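Local coordinates for protein bacteriocin (Pseudomonas syringae pv. tomato, PDB 4FZL) that kills related bacteria as a colicin M-like bacteriocin, probably by degrading the peptidoglycan precursor lipid II, and binds a calcium ion, at residues Ala24-Gln29 with Glu210-Leu215; Thr8-Gln13 with Lys40-Thr45; Phe46-Gln51 with Asn79-Pro84; His99-Gly104 with Gly206-Asn211. All coordinates share one frame; numbering follows the deposited sequence.

Contact 1: residues Ala24-Gln29 with Glu210-Leu215; sequences ATFQDQ and ENLTSL
The flat ring of Phe26 meets the helix of residues 210-215 at its edge: Leu212 CD2 sits close to the ring plane, 4.0 Å from Phe26 CD2 and equally near CE2, and so rests against the CD2-CE2 side of the rim instead of lying over a face. The two side chains run roughly perpendicular to each other. Phe26 CG stands anti to the backbone N (chi1 -177°), which carries the ring from a bond that starts alongside the partner helix to a place where its rim reaches Leu212. Around the rest of the ring, Tyr17, Phe35 and Leu43 close in, a largely apolar, aromatic-rich setting in which a large aromatic residue is at home. The contact thus joins helix 22-33, near the N-terminus, to helix 210-216, far along the chain, and ties both into the helical part of a colicin M-like bacteriocin. Leu212 is directed at the other helix and branches at CG, giving it a methyl to offer Phe26 while the same CD2 also approaches the aliphatic part of Gln27, 4.3 Å from its CG. No direct hydrogen bond links the two segments. Polar groups are joined instead through one water, which donates to Gln27 O at 2.8 Å and accepts from Asn211 ND2 at 2.7 Å. Asparagine suits this position because its short amide can offer an N-H to the water beside the leucine. Within its own helix, Thr213 uses OG1 to bond the carbonyl of Gly209, one turn back.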
loop_
_atom_site.group_PDB
_atom_site.type_symbol
_atom_site.label_atom_id
_atom_site.label_comp_id
_atom_site.label_asym_id
_atom_site.label_seq_id
_atom_site.Cartn_x
_atom_site.Cartn_y
_atom_site.Cartn_z
ATOM N N ALA A 24 -2.383 -10.329 -13.656
ATOM C CA ALA A 24 -2.733 -11.466 -14.551
ATOM C C ALA A 24 -1.464 -12.367 -14.797
ATOM O O ALA A 24 -1.527 -13.589 -14.877
ATOM C CB ALA A 24 -3.256 -10.974 -15.885
ATOM N N THR A 25 -0.348 -11.710 -15.021
ATOM C CA THR A 25 0.923 -12.411 -15.326
ATOM C C THR A 25 1.396 -13.200 -14.096
ATOM O O THR A 25 1.853 -14.371 -14.227
ATOM C CB THR A 25 2.033 -11.406 -15.787
ATOM O OG1 THR A 25 1.551 -10.649 -16.884
ATOM C CG2 THR A 25 3.323 -12.111 -16.196
ATOM N N PHE A 26 1.250 -12.614 -12.885
ATOM C CA PHE A 26 1.622 -13.307 -11.712
ATOM C C PHE A 26 0.676 -14.481 -11.381
ATOM O O PHE A 26 1.126 -15.581 -10.972
ATOM C CB PHE A 26 1.701 -12.341 -10.555
ATOM C CG PHE A 26 2.167 -13.011 -9.316
ATOM C CD1 PHE A 26 3.518 -13.356 -9.240
ATOM C CD2 PHE A 26 1.334 -13.287 -8.234
ATOM C CE1 PHE A 26 3.968 -13.940 -8.070
ATOM C CE2 PHE A 26 1.805 -13.893 -7.117
ATOM C CZ PHE A 26 3.113 -14.225 -7.021
ATOM N N GLN A 27 -0.631 -14.291 -11.614
ATOM C CA GLN A 27 -1.560 -15.367 -11.458
ATOM C C GLN A 27 -1.181 -16.540 -12.376
ATOM O O GLN A 27 -1.259 -17.665 -12.033
ATOM C CB GLN A 27 -2.992 -14.889 -11.813
ATOM C CG GLN A 27 -3.585 -13.982 -10.769
ATOM C CD GLN A 27 -4.889 -13.312 -11.169
ATOM O OE1 GLN A 27 -5.758 -12.965 -10.280
ATOM N NE2 GLN A 27 -5.006 -13.026 -12.371
ATOM N N ASP A 28 -0.798 -16.252 -13.598
ATOM C CA ASP A 28 -0.460 -17.322 -14.547
ATOM C C ASP A 28 0.831 -18.045 -14.061
ATOM O O ASP A 28 0.931 -19.242 -14.158
ATOM C CB ASP A 28 -0.203 -16.768 -15.941
ATOM C CG ASP A 28 -1.475 -16.329 -16.701
ATOM O OD1 ASP A 28 -2.600 -16.696 -16.344
ATOM O OD2 ASP A 28 -1.351 -15.633 -17.735
ATOM N N GLN A 29 1.812 -17.280 -13.548
ATOM C CA GLN A 29 3.035 -17.866 -13.107
ATOM C C GLN A 29 2.722 -18.780 -11.906
ATOM O O GLN A 29 3.241 -19.871 -11.780
ATOM C CB GLN A 29 4.075 -16.788 -12.745
ATOM C CG GLN A 29 5.248 -17.329 -11.948
ATOM C CD GLN A 29 6.116 -18.147 -12.877
ATOM O OE1 GLN A 29 6.863 -17.578 -13.688
ATOM N NE2 GLN A 29 6.066 -19.484 -12.734
ATOM N N GLU A 210 -9.367 -17.194 -7.665
ATOM C CA GLU A 210 -9.623 -18.503 -7.074
ATOM C C GLU A 210 -8.398 -19.380 -6.900
ATOM O O GLU A 210 -8.093 -19.884 -5.825
ATOM C CB GLU A 210 -10.723 -19.250 -7.883
ATOM C CG GLU A 210 -10.954 -20.681 -7.469
ATOM C CD GLU A 210 -9.975 -21.668 -8.124
ATOM O OE1 GLU A 210 -9.631 -21.506 -9.340
ATOM O OE2 GLU A 210 -9.568 -22.635 -7.429
ATOM N N ASN A 211 -7.612 -19.414 -7.946
ATOM C CA ASN A 211 -6.466 -20.329 -7.959
ATOM C C ASN A 211 -5.351 -19.902 -7.044
ATOM O O ASN A 211 -4.858 -20.682 -6.198
ATOM C CB ASN A 211 -5.964 -20.497 -9.376
ATOM C CG ASN A 211 -4.784 -21.456 -9.479
ATOM O OD1 ASN A 211 -4.962 -22.673 -9.361
ATOM N ND2 ASN A 211 -3.585 -20.911 -9.692
ATOM N N LEU A 212 -5.023 -18.620 -7.120
ATOM C CA LEU A 212 -3.962 -18.124 -6.272
ATOM C C LEU A 212 -4.359 -18.167 -4.808
ATOM O O LEU A 212 -3.546 -18.540 -3.948
ATOM C CB LEU A 212 -3.476 -16.768 -6.805
ATOM C CG LEU A 212 -2.310 -16.089 -6.080
ATOM C CD1 LEU A 212 -1.049 -16.984 -6.005
ATOM C CD2 LEU A 212 -2.096 -14.719 -6.784
ATOM N N THR A 213 -5.613 -17.830 -4.525
ATOM C CA THR A 213 -6.068 -17.878 -3.111
ATOM C C THR A 213 -5.935 -19.319 -2.614
ATOM O O THR A 213 -5.419 -19.579 -1.503
ATOM C CB THR A 213 -7.493 -17.378 -2.956
ATOM O OG1 THR A 213 -7.577 -16.057 -3.516
ATOM C CG2 THR A 213 -8.000 -17.528 -1.466
ATOM N N SER A 214 -6.320 -20.263 -3.453
ATOM C CA SER A 214 -6.198 -21.659 -3.076
ATOM C C SER A 214 -4.721 -22.073 -2.747
ATOM O O SER A 214 -4.413 -22.765 -1.774
ATOM C CB SER A 214 -6.778 -22.576 -4.167
ATOM O OG SER A 214 -6.568 -23.935 -3.816
ATOM N N LEU A 215 -3.834 -21.648 -3.618
ATOM C CA LEU A 215 -2.390 -21.967 -3.499
ATOM C C LEU A 215 -1.793 -21.338 -2.229
ATOM O O LEU A 215 -0.984 -21.910 -1.525
ATOM C CB LEU A 215 -1.636 -21.454 -4.731
ATOM C CG LEU A 215 -1.839 -22.252 -6.038
ATOM C CD1 LEU A 215 -1.203 -21.523 -7.197
ATOM C CD2 LEU A 215 -1.330 -23.731 -5.818
HETATM O O HOH W 1 -3.282 -18.248 -10.127
#

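Contact 2: residues Thr8-Gln13 with Lys40-Thr45; sequences TVLLLQ and KVALKT
Leu10 lays its forked end on the helix of residues 40-45, each methyl having its own partners. CD2 rests on the backbone at Ala42, 3.8 Å from Ala42 CA and 4.0 Å from CB; the small alanine lets the leucine come this near to the main chain. CD1 lies between the side chains one turn apart, 3.9 Å from Val41 CG1 and 3.8 Å from Thr45 OG1. With CG opposite the carbonyl carbon (chi1 -65°) and the chain then extended, Leu10 reaches straight across, at about a right angle to Val41. The axes of the short segments 8-12 and 40-45 pass at -56°, 10.9 Å apart at closest approach, so a single long side chain spans the gap. Ala67 and Ile70 of helix 59-70 also pack on Leu10, which places it within the helical bundle. A threonine can face this apolar methyl because its hydroxyl is already engaged: Thr45 OG1 donates to Val41 O at 2.8 Å, from above the carbonyl plane, while Thr45 N reaches the same oxygen from the opposite face. With the hydroxyl's proton spent inside its own helix and no hydrogen bond crossing between the segments, the attachment here is purely dispersive and hydrophobic.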
loop_
_atom_site.group_PDB
_atom_site.type_symbol
_atom_site.label_atom_id
_atom_site.label_comp_id
_atom_site.label_asym_id
_atom_site.label_seq_id
_atom_site.Cartn_x
_atom_site.Cartn_y
_atom_site.Cartn_z
ATOM N N THR A 8 16.840 -14.996 -15.538
ATOM C CA THR A 8 16.472 -14.884 -16.922
ATOM C C THR A 8 14.975 -14.661 -17.164
ATOM O O THR A 8 14.572 -13.731 -17.907
ATOM C CB THR A 8 17.017 -16.081 -17.710
ATOM O OG1 THR A 8 18.439 -16.105 -17.591
ATOM C CG2 THR A 8 16.636 -15.998 -19.213
ATOM N N VAL A 9 14.170 -15.455 -16.482
ATOM C CA VAL A 9 12.722 -15.358 -16.547
ATOM C C VAL A 9 12.261 -14.020 -15.934
ATOM O O VAL A 9 11.446 -13.298 -16.523
ATOM C CB VAL A 9 12.048 -16.559 -15.870
ATOM C CG1 VAL A 9 10.523 -16.297 -15.473
ATOM C CG2 VAL A 9 12.272 -17.801 -16.770
ATOM N N LEU A 10 12.842 -13.633 -14.813
ATOM C CA LEU A 10 12.453 -12.328 -14.264
ATOM C C LEU A 10 12.646 -11.219 -15.322
ATOM O O LEU A 10 11.780 -10.357 -15.440
ATOM C CB LEU A 10 13.190 -11.962 -12.968
ATOM C CG LEU A 10 12.949 -12.794 -11.751
ATOM C CD1 LEU A 10 13.933 -12.475 -10.552
ATOM C CD2 LEU A 10 11.468 -12.591 -11.238
ATOM N N LEU A 11 13.824 -11.163 -15.936
ATOM C CA LEU A 11 14.101 -10.089 -16.881
ATOM C C LEU A 11 13.175 -10.186 -18.064
ATOM O O LEU A 11 12.657 -9.180 -18.450
ATOM C CB LEU A 11 15.547 -10.101 -17.350
ATOM C CG LEU A 11 16.478 -9.632 -16.208
ATOM C CD1 LEU A 11 17.955 -9.769 -16.635
ATOM C CD2 LEU A 11 16.220 -8.129 -15.942
ATOM N N LEU A 12 12.926 -11.394 -18.578
ATOM C CA LEU A 12 11.951 -11.592 -19.676
ATOM C C LEU A 12 10.527 -11.103 -19.325
ATOM O O LEU A 12 9.828 -10.553 -20.205
ATOM C CB LEU A 12 11.846 -13.063 -20.102
ATOM C CG LEU A 12 12.951 -13.574 -21.028
ATOM C CD1 LEU A 12 12.879 -15.095 -21.191
ATOM C CD2 LEU A 12 12.937 -12.947 -22.412
ATOM N N GLN A 13 10.136 -11.268 -18.055
ATOM C CA GLN A 13 8.804 -10.914 -17.604
ATOM C C GLN A 13 8.703 -9.444 -17.135
ATOM O O GLN A 13 7.644 -8.989 -16.731
ATOM C CB GLN A 13 8.461 -11.762 -16.454
ATOM C CG GLN A 13 8.381 -13.273 -16.648
ATOM C CD GLN A 13 6.985 -13.753 -16.907
ATOM O OE1 GLN A 13 6.333 -14.377 -16.012
ATOM N NE2 GLN A 13 6.470 -13.401 -18.067
ATOM N N LYS A 40 7.708 -17.374 -5.965
ATOM C CA LYS A 40 8.143 -16.817 -4.661
ATOM C C LYS A 40 9.224 -15.811 -4.911
ATOM O O LYS A 40 9.249 -14.732 -4.306
ATOM C CB LYS A 40 8.574 -17.922 -3.719
ATOM C CG LYS A 40 7.403 -18.768 -3.180
ATOM C CD LYS A 40 7.937 -19.860 -2.282
ATOM C CE LYS A 40 6.942 -20.975 -2.019
ATOM N NZ LYS A 40 7.573 -22.200 -1.448
ATOM N N VAL A 41 10.112 -16.156 -5.832
ATOM C CA VAL A 41 11.216 -15.209 -6.144
ATOM C C VAL A 41 10.641 -13.909 -6.845
ATOM O O VAL A 41 11.053 -12.782 -6.498
ATOM C CB VAL A 41 12.325 -15.831 -7.026
ATOM C CG1 VAL A 41 13.352 -14.774 -7.513
ATOM C CG2 VAL A 41 13.013 -16.932 -6.230
ATOM N N ALA A 42 9.673 -14.065 -7.762
ATOM C CA ALA A 42 8.971 -12.913 -8.326
ATOM C C ALA A 42 8.347 -12.049 -7.222
ATOM O O ALA A 42 8.545 -10.840 -7.171
ATOM C CB ALA A 42 7.955 -13.312 -9.436
ATOM N N LEU A 43 7.625 -12.682 -6.283
ATOM C CA LEU A 43 6.907 -11.928 -5.282
ATOM C C LEU A 43 7.887 -11.136 -4.397
ATOM O O LEU A 43 7.677 -9.959 -4.082
ATOM C CB LEU A 43 6.046 -12.887 -4.455
ATOM C CG LEU A 43 5.202 -12.196 -3.389
ATOM C CD1 LEU A 43 4.275 -11.114 -3.934
ATOM C CD2 LEU A 43 4.353 -13.241 -2.655
ATOM N N LYS A 44 8.986 -11.796 -3.988
ATOM C CA LYS A 44 10.003 -11.106 -3.255
ATOM C C LYS A 44 10.714 -9.963 -4.002
ATOM O O LYS A 44 11.080 -8.946 -3.418
ATOM C CB LYS A 44 10.987 -12.116 -2.620
ATOM C CG LYS A 44 10.445 -12.940 -1.465
ATOM C CD LYS A 44 11.444 -13.818 -0.703
ATOM C CE LYS A 44 11.696 -15.075 -1.424
ATOM N NZ LYS A 44 12.680 -15.895 -0.613
ATOM N N THR A 45 10.859 -10.147 -5.311
ATOM C CA THR A 45 11.427 -9.108 -6.150
ATOM C C THR A 45 10.450 -7.917 -6.194
ATOM O O THR A 45 10.904 -6.760 -6.181
ATOM C CB THR A 45 11.758 -9.643 -7.560
ATOM O OG1 THR A 45 12.683 -10.720 -7.423
ATOM C CG2 THR A 45 12.274 -8.512 -8.570
#

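Contact 3: residues Phe46-Gln51 with Asn79-Pro84; sequences FAAADQ and NIIKYP
Ile81 is the first residue of the segment 79-84 to touch helix 37-54, setting its CD1 4.2 Å from Ala48 CB. Its side chain is stretched out, with CG1 anti to the backbone N (chi1 175°) and CD1 continuing the line, so the terminal methyl does the touching. A long branched residue is apt here, since its reach makes up for the shortness of alanine. Val41, Thr45 and Ile70 also pack against Ile81, and its carbonyl oxygen accepts a hydrogen bond from Lys44 NZ, which pins the extended main chain to the same helix. Residues 79-84 have no regular secondary structure; they belong to the long connection between helix 59-70 and helix 96-106, and this part of it runs beside helix 37-54 within the helical region of the colicin M-like protein. Two residues further on comes Tyr83, whose backbone stands well back: the CA atoms of Ala48 and Tyr83, the nearest pair across the contact, are 7.8 Å apart. The ring bridges that distance, its CG anti to the backbone N (chi1 -168°), and presents an edge to Ala47, with CB near the ring plane and 3.8 Å from CE1. Alanine suits the spot because a bare methyl takes up little room beside the aromatic rim. At the far end of the ring, the phenol oxygen is hydrogen-bonded to His103 ND1 of helix 96-106, fixing the ring at its tip, and the ring of His88 stacks with that of Tyr83. Pro84 CD lies over one face of Tyr83, 3.8 Å above the plane and offset toward the rim.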
loop_
_atom_site.group_PDB
_atom_site.type_symbol
_atom_site.label_atom_id
_atom_site.label_comp_id
_atom_site.label_asym_id
_atom_site.label_seq_id
_atom_site.Cartn_x
_atom_site.Cartn_y
_atom_site.Cartn_z
ATOM N N PHE A 46 9.127 -8.213 -6.345
ATOM C CA PHE A 46 8.166 -7.114 -6.330
ATOM C C PHE A 46 8.311 -6.308 -5.022
ATOM O O PHE A 46 8.204 -5.063 -5.036
ATOM C CB PHE A 46 6.717 -7.581 -6.451
ATOM C CG PHE A 46 6.366 -8.393 -7.660
ATOM C CD1 PHE A 46 7.096 -8.357 -8.849
ATOM C CD2 PHE A 46 5.287 -9.230 -7.599
ATOM C CE1 PHE A 46 6.765 -9.162 -9.885
ATOM C CE2 PHE A 46 4.892 -10.000 -8.690
ATOM C CZ PHE A 46 5.665 -9.963 -9.839
ATOM N N ALA A 47 8.410 -7.038 -3.895
ATOM C CA ALA A 47 8.507 -6.292 -2.667
ATOM C C ALA A 47 9.773 -5.452 -2.581
ATOM O O ALA A 47 9.762 -4.335 -2.071
ATOM C CB ALA A 47 8.506 -7.295 -1.561
ATOM N N ALA A 48 10.886 -6.037 -3.048
ATOM C CA ALA A 48 12.134 -5.284 -3.077
ATOM C C ALA A 48 12.060 -4.043 -4.001
ATOM O O ALA A 48 12.661 -2.979 -3.686
ATOM C CB ALA A 48 13.289 -6.209 -3.478
ATOM N N ALA A 49 11.424 -4.237 -5.170
ATOM C CA ALA A 49 11.364 -3.164 -6.126
ATOM C C ALA A 49 10.466 -2.029 -5.555
ATOM O O ALA A 49 10.741 -0.844 -5.692
ATOM C CB ALA A 49 10.816 -3.705 -7.455
ATOM N N ASP A 50 9.357 -2.416 -4.925
ATOM C CA ASP A 50 8.507 -1.431 -4.285
ATOM C C ASP A 50 9.254 -0.671 -3.201
ATOM O O ASP A 50 9.085 0.530 -3.063
ATOM C CB ASP A 50 7.302 -2.099 -3.623
ATOM C CG ASP A 50 6.311 -1.130 -3.050
ATOM O OD1 ASP A 50 5.563 -0.497 -3.836
ATOM O OD2 ASP A 50 6.234 -0.997 -1.852
ATOM N N GLN A 51 10.003 -1.386 -2.372
ATOM C CA GLN A 51 10.826 -0.736 -1.383
ATOM C C GLN A 51 11.771 0.335 -2.012
ATOM O O GLN A 51 11.934 1.443 -1.505
ATOM C CB GLN A 51 11.589 -1.817 -0.573
ATOM C CG GLN A 51 12.497 -1.363 0.559
ATOM C CD GLN A 51 11.771 -0.928 1.758
ATOM O OE1 GLN A 51 10.756 -1.494 2.068
ATOM N NE2 GLN A 51 12.285 0.064 2.456
ATOM N N ASN A 79 15.578 -18.858 -1.870
ATOM C CA ASN A 79 16.341 -17.932 -1.048
ATOM C C ASN A 79 17.429 -17.155 -1.779
ATOM O O ASN A 79 18.194 -16.457 -1.135
ATOM C CB ASN A 79 16.913 -18.677 0.177
ATOM C CG ASN A 79 15.839 -19.239 1.002
ATOM O OD1 ASN A 79 15.871 -20.396 1.423
ATOM N ND2 ASN A 79 14.823 -18.452 1.182
ATOM N N ILE A 80 17.408 -17.177 -3.110
ATOM C CA ILE A 80 18.351 -16.354 -3.848
ATOM C C ILE A 80 18.040 -14.868 -3.785
ATOM O O ILE A 80 18.853 -14.050 -4.176
ATOM C CB ILE A 80 18.512 -16.782 -5.327
ATOM C CG1 ILE A 80 17.175 -16.738 -6.104
ATOM C CG2 ILE A 80 19.142 -18.182 -5.382
ATOM C CD1 ILE A 80 17.234 -17.304 -7.505
ATOM N N ILE A 81 16.864 -14.551 -3.271
ATOM C CA ILE A 81 16.549 -13.238 -2.813
ATOM C C ILE A 81 15.891 -13.470 -1.456
ATOM O O ILE A 81 14.990 -14.334 -1.306
ATOM C CB ILE A 81 15.654 -12.448 -3.737
ATOM C CG1 ILE A 81 15.246 -11.093 -3.125
ATOM C CG2 ILE A 81 14.386 -13.286 -4.118
ATOM C CD1 ILE A 81 14.625 -10.159 -4.120
ATOM N N LYS A 82 16.358 -12.726 -0.444
ATOM C CA LYS A 82 15.826 -12.778 0.939
ATOM C C LYS A 82 14.959 -11.579 1.226
ATOM O O LYS A 82 15.257 -10.514 0.817
ATOM C CB LYS A 82 16.962 -12.932 1.937
ATOM C CG LYS A 82 17.575 -14.341 1.848
ATOM C CD LYS A 82 18.824 -14.509 2.687
ATOM C CE LYS A 82 19.305 -15.957 2.615
ATOM N NZ LYS A 82 20.777 -16.102 2.833
ATOM N N TYR A 83 13.873 -11.816 1.949
ATOM C CA TYR A 83 12.988 -10.755 2.396
ATOM C C TYR A 83 13.703 -10.111 3.567
ATOM O O TYR A 83 13.816 -10.721 4.622
ATOM C CB TYR A 83 11.616 -11.324 2.737
ATOM C CG TYR A 83 10.579 -10.223 2.921
ATOM C CD1 TYR A 83 9.974 -9.661 1.808
ATOM C CD2 TYR A 83 10.273 -9.727 4.153
ATOM C CE1 TYR A 83 9.037 -8.650 1.926
ATOM C CE2 TYR A 83 9.308 -8.704 4.296
ATOM C CZ TYR A 83 8.720 -8.177 3.170
ATOM O OH TYR A 83 7.829 -7.115 3.282
ATOM N N PRO A 84 14.095 -8.846 3.441
ATOM C CA PRO A 84 14.985 -8.243 4.435
ATOM C C PRO A 84 14.368 -8.027 5.803
ATOM O O PRO A 84 13.113 -8.026 5.954
ATOM C CB PRO A 84 15.360 -6.915 3.786
ATOM C CG PRO A 84 14.227 -6.570 2.878
ATOM C CD PRO A 84 13.483 -7.845 2.552
#

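Contact 4: residues His99-Gly104 with Gly206-Asn211; sequences HALAHG and GWLGEN
Apolar packing across this contact centres on one methyl, Leu101 CD2, which meets two neighbouring residues of the segment 206-211. It stands 4.2 Å from Trp207 CH2, approaching the indole obliquely, and 4.2 Å from Leu208 CD2. Leu101 holds CG anti to the backbone N (chi1 174°), sending this branch out to span a wide gap: the nearest CA atoms, those of Leu101 and Leu208, are 10.0 Å apart. Leucine fits because one of its terminal methyls can reach both partners, while the large indole covers its share of the distance. Aromatic contacts add to this. Leu208 CD2 also lies over one face of the Trp207 ring, 3.5 Å above the plane and toward the rim, so the leucine packs on the indole of its own segment; Phe98 meets that indole edge-to-face. Hydrogen bonds do not cross between the segments, but they hold the helix of residues 99-104 to other parts of the chain: His99 ND1 is bonded to Asp50 and His103 NE2 to Ala110 O. Backbone conformation matters at Gly209, where phi is 90°, a value readily adopted by glycine, whereas a CB there would press on the preceding carbonyl oxygen. Gly209 is the first residue after helix 205-208 to leave helical angles and also the N-cap of helix 210-216. Two short consecutive helices, joined at this glycine, thus adjoin helix 96-106 in the helical part of the colicin M-like protein, the side chain of Trp207 lying about 13 Å from the bound calcium ion.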
loop_
_atom_site.group_PDB
_atom_site.type_symbol
_atom_site.label_atom_id
_atom_site.label_comp_id
_atom_site.label_asym_id
_atom_site.label_seq_id
_atom_site.Cartn_x
_atom_site.Cartn_y
_atom_site.Cartn_z
ATOM N N HIS A 99 3.772 -6.007 -2.303
ATOM C CA HIS A 99 4.707 -5.839 -1.180
ATOM C C HIS A 99 3.989 -6.179 0.132
ATOM O O HIS A 99 4.533 -6.895 0.964
ATOM C CB HIS A 99 5.279 -4.353 -1.218
ATOM C CG HIS A 99 6.370 -4.095 -0.238
ATOM N ND1 HIS A 99 7.058 -2.933 -0.228
ATOM C CD2 HIS A 99 6.978 -4.912 0.694
ATOM C CE1 HIS A 99 8.026 -2.965 0.693
ATOM N NE2 HIS A 99 8.010 -4.175 1.257
ATOM N N ALA A 100 2.774 -5.686 0.311
ATOM C CA ALA A 100 1.981 -5.994 1.496
ATOM C C ALA A 100 1.692 -7.495 1.548
ATOM O O ALA A 100 1.625 -8.103 2.672
ATOM C CB ALA A 100 0.720 -5.143 1.547
ATOM N N LEU A 101 1.378 -8.074 0.389
ATOM C CA LEU A 101 1.098 -9.520 0.344
ATOM C C LEU A 101 2.355 -10.345 0.806
ATOM O O LEU A 101 2.325 -11.253 1.651
ATOM C CB LEU A 101 0.685 -9.958 -1.076
ATOM C CG LEU A 101 0.502 -11.456 -1.319
ATOM C CD1 LEU A 101 -0.763 -11.808 -0.571
ATOM C CD2 LEU A 101 0.305 -11.604 -2.822
ATOM N N ALA A 102 3.469 -9.989 0.174
ATOM C CA ALA A 102 4.785 -10.549 0.544
ATOM C C ALA A 102 5.050 -10.428 2.073
ATOM O O ALA A 102 5.525 -11.381 2.691
ATOM C CB ALA A 102 5.931 -9.906 -0.270
ATOM N N HIS A 103 4.723 -9.277 2.655
ATOM C CA HIS A 103 5.046 -9.009 4.002
ATOM C C HIS A 103 4.246 -9.954 4.900
ATOM O O HIS A 103 4.714 -10.367 5.934
ATOM C CB HIS A 103 4.757 -7.552 4.362
ATOM C CG HIS A 103 5.396 -7.147 5.634
ATOM N ND1 HIS A 103 6.712 -6.807 5.705
ATOM C CD2 HIS A 103 4.883 -7.063 6.943
ATOM C CE1 HIS A 103 6.999 -6.553 6.986
ATOM N NE2 HIS A 103 5.864 -6.666 7.719
ATOM N N GLY A 104 3.009 -10.295 4.526
ATOM C CA GLY A 104 2.198 -11.198 5.403
ATOM C C GLY A 104 2.781 -12.634 5.443
ATOM O O GLY A 104 2.553 -13.389 6.376
ATOM N N GLY A 206 -10.893 -11.680 -3.530
ATOM C CA GLY A 206 -11.344 -10.969 -4.711
ATOM C C GLY A 206 -10.261 -10.524 -5.653
ATOM O O GLY A 206 -10.431 -10.543 -6.875
ATOM N N TRP A 207 -9.184 -10.034 -5.064
ATOM C CA TRP A 207 -8.074 -9.538 -5.823
ATOM C C TRP A 207 -7.288 -10.688 -6.397
ATOM O O TRP A 207 -6.949 -10.707 -7.604
ATOM C CB TRP A 207 -7.232 -8.633 -4.909
ATOM C CG TRP A 207 -5.924 -8.275 -5.419
ATOM C CD1 TRP A 207 -5.620 -7.726 -6.659
ATOM C CD2 TRP A 207 -4.630 -8.385 -4.719
ATOM N NE1 TRP A 207 -4.279 -7.505 -6.773
ATOM C CE2 TRP A 207 -3.625 -7.866 -5.647
ATOM C CE3 TRP A 207 -4.228 -8.807 -3.474
ATOM C CZ2 TRP A 207 -2.255 -7.828 -5.335
ATOM C CZ3 TRP A 207 -2.876 -8.716 -3.139
ATOM C CH2 TRP A 207 -1.900 -8.283 -4.070
ATOM N N LEU A 208 -6.937 -11.630 -5.511
ATOM C CA LEU A 208 -6.001 -12.709 -5.938
ATOM C C LEU A 208 -6.612 -13.749 -6.895
ATOM O O LEU A 208 -5.916 -14.287 -7.801
ATOM C CB LEU A 208 -5.410 -13.450 -4.755
ATOM C CG LEU A 208 -4.588 -12.544 -3.849
ATOM C CD1 LEU A 208 -4.137 -13.335 -2.644
ATOM C CD2 LEU A 208 -3.432 -11.999 -4.657
ATOM N N GLY A 209 -7.906 -13.949 -6.800
ATOM C CA GLY A 209 -8.577 -14.896 -7.667
ATOM C C GLY A 209 -8.605 -16.289 -7.037
ATOM O O GLY A 209 -7.942 -16.571 -6.029
ATOM N N GLU A 210 -9.367 -17.194 -7.665
ATOM C CA GLU A 210 -9.623 -18.503 -7.074
ATOM C C GLU A 210 -8.398 -19.380 -6.900
ATOM O O GLU A 210 -8.093 -19.884 -5.825
ATOM C CB GLU A 210 -10.723 -19.250 -7.883
ATOM C CG GLU A 210 -10.954 -20.681 -7.469
ATOM C CD GLU A 210 -9.975 -21.668 -8.124
ATOM O OE1 GLU A 210 -9.631 -21.506 -9.340
ATOM O OE2 GLU A 210 -9.568 -22.635 -7.429
ATOM N N ASN A 211 -7.612 -19.414 -7.946
ATOM C CA ASN A 211 -6.466 -20.329 -7.959
ATOM C C ASN A 211 -5.351 -19.902 -7.044
ATOM O O ASN A 211 -4.858 -20.682 -6.198
ATOM C CB ASN A 211 -5.964 -20.497 -9.376
ATOM C CG ASN A 211 -4.784 -21.456 -9.479
ATOM O OD1 ASN A 211 -4.962 -22.673 -9.361
ATOM N ND2 ASN A 211 -3.585 -20.911 -9.692
#

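How the contacts relate
Helix 37-54 is shared by contacts 2 and 3, contact 2 using its first half and contact 3 the next turns, their centres 10 Å apart. Contacts 1 and 4 lie 9 Å apart between centres and share Glu210 and Asn211. Apolar packing connects the pairs, with Phe26 CD1 of contact 1 lying 3.7 Å from Phe46 CE2 of contact 3, while Leu43 CG of contact 2 is 3.9 Å from Ala102 CB of contact 4. Contacts 3 and 4 are tied by the Asp50-His99 and Tyr83-His103 hydrogen bonds. Contacts 1 to 3 are remote from the calcium site of Leu165, Asn167 and Asp195; contact 4 comes nearer, the Trp207 side chain being about 12 Å from that of Leu165.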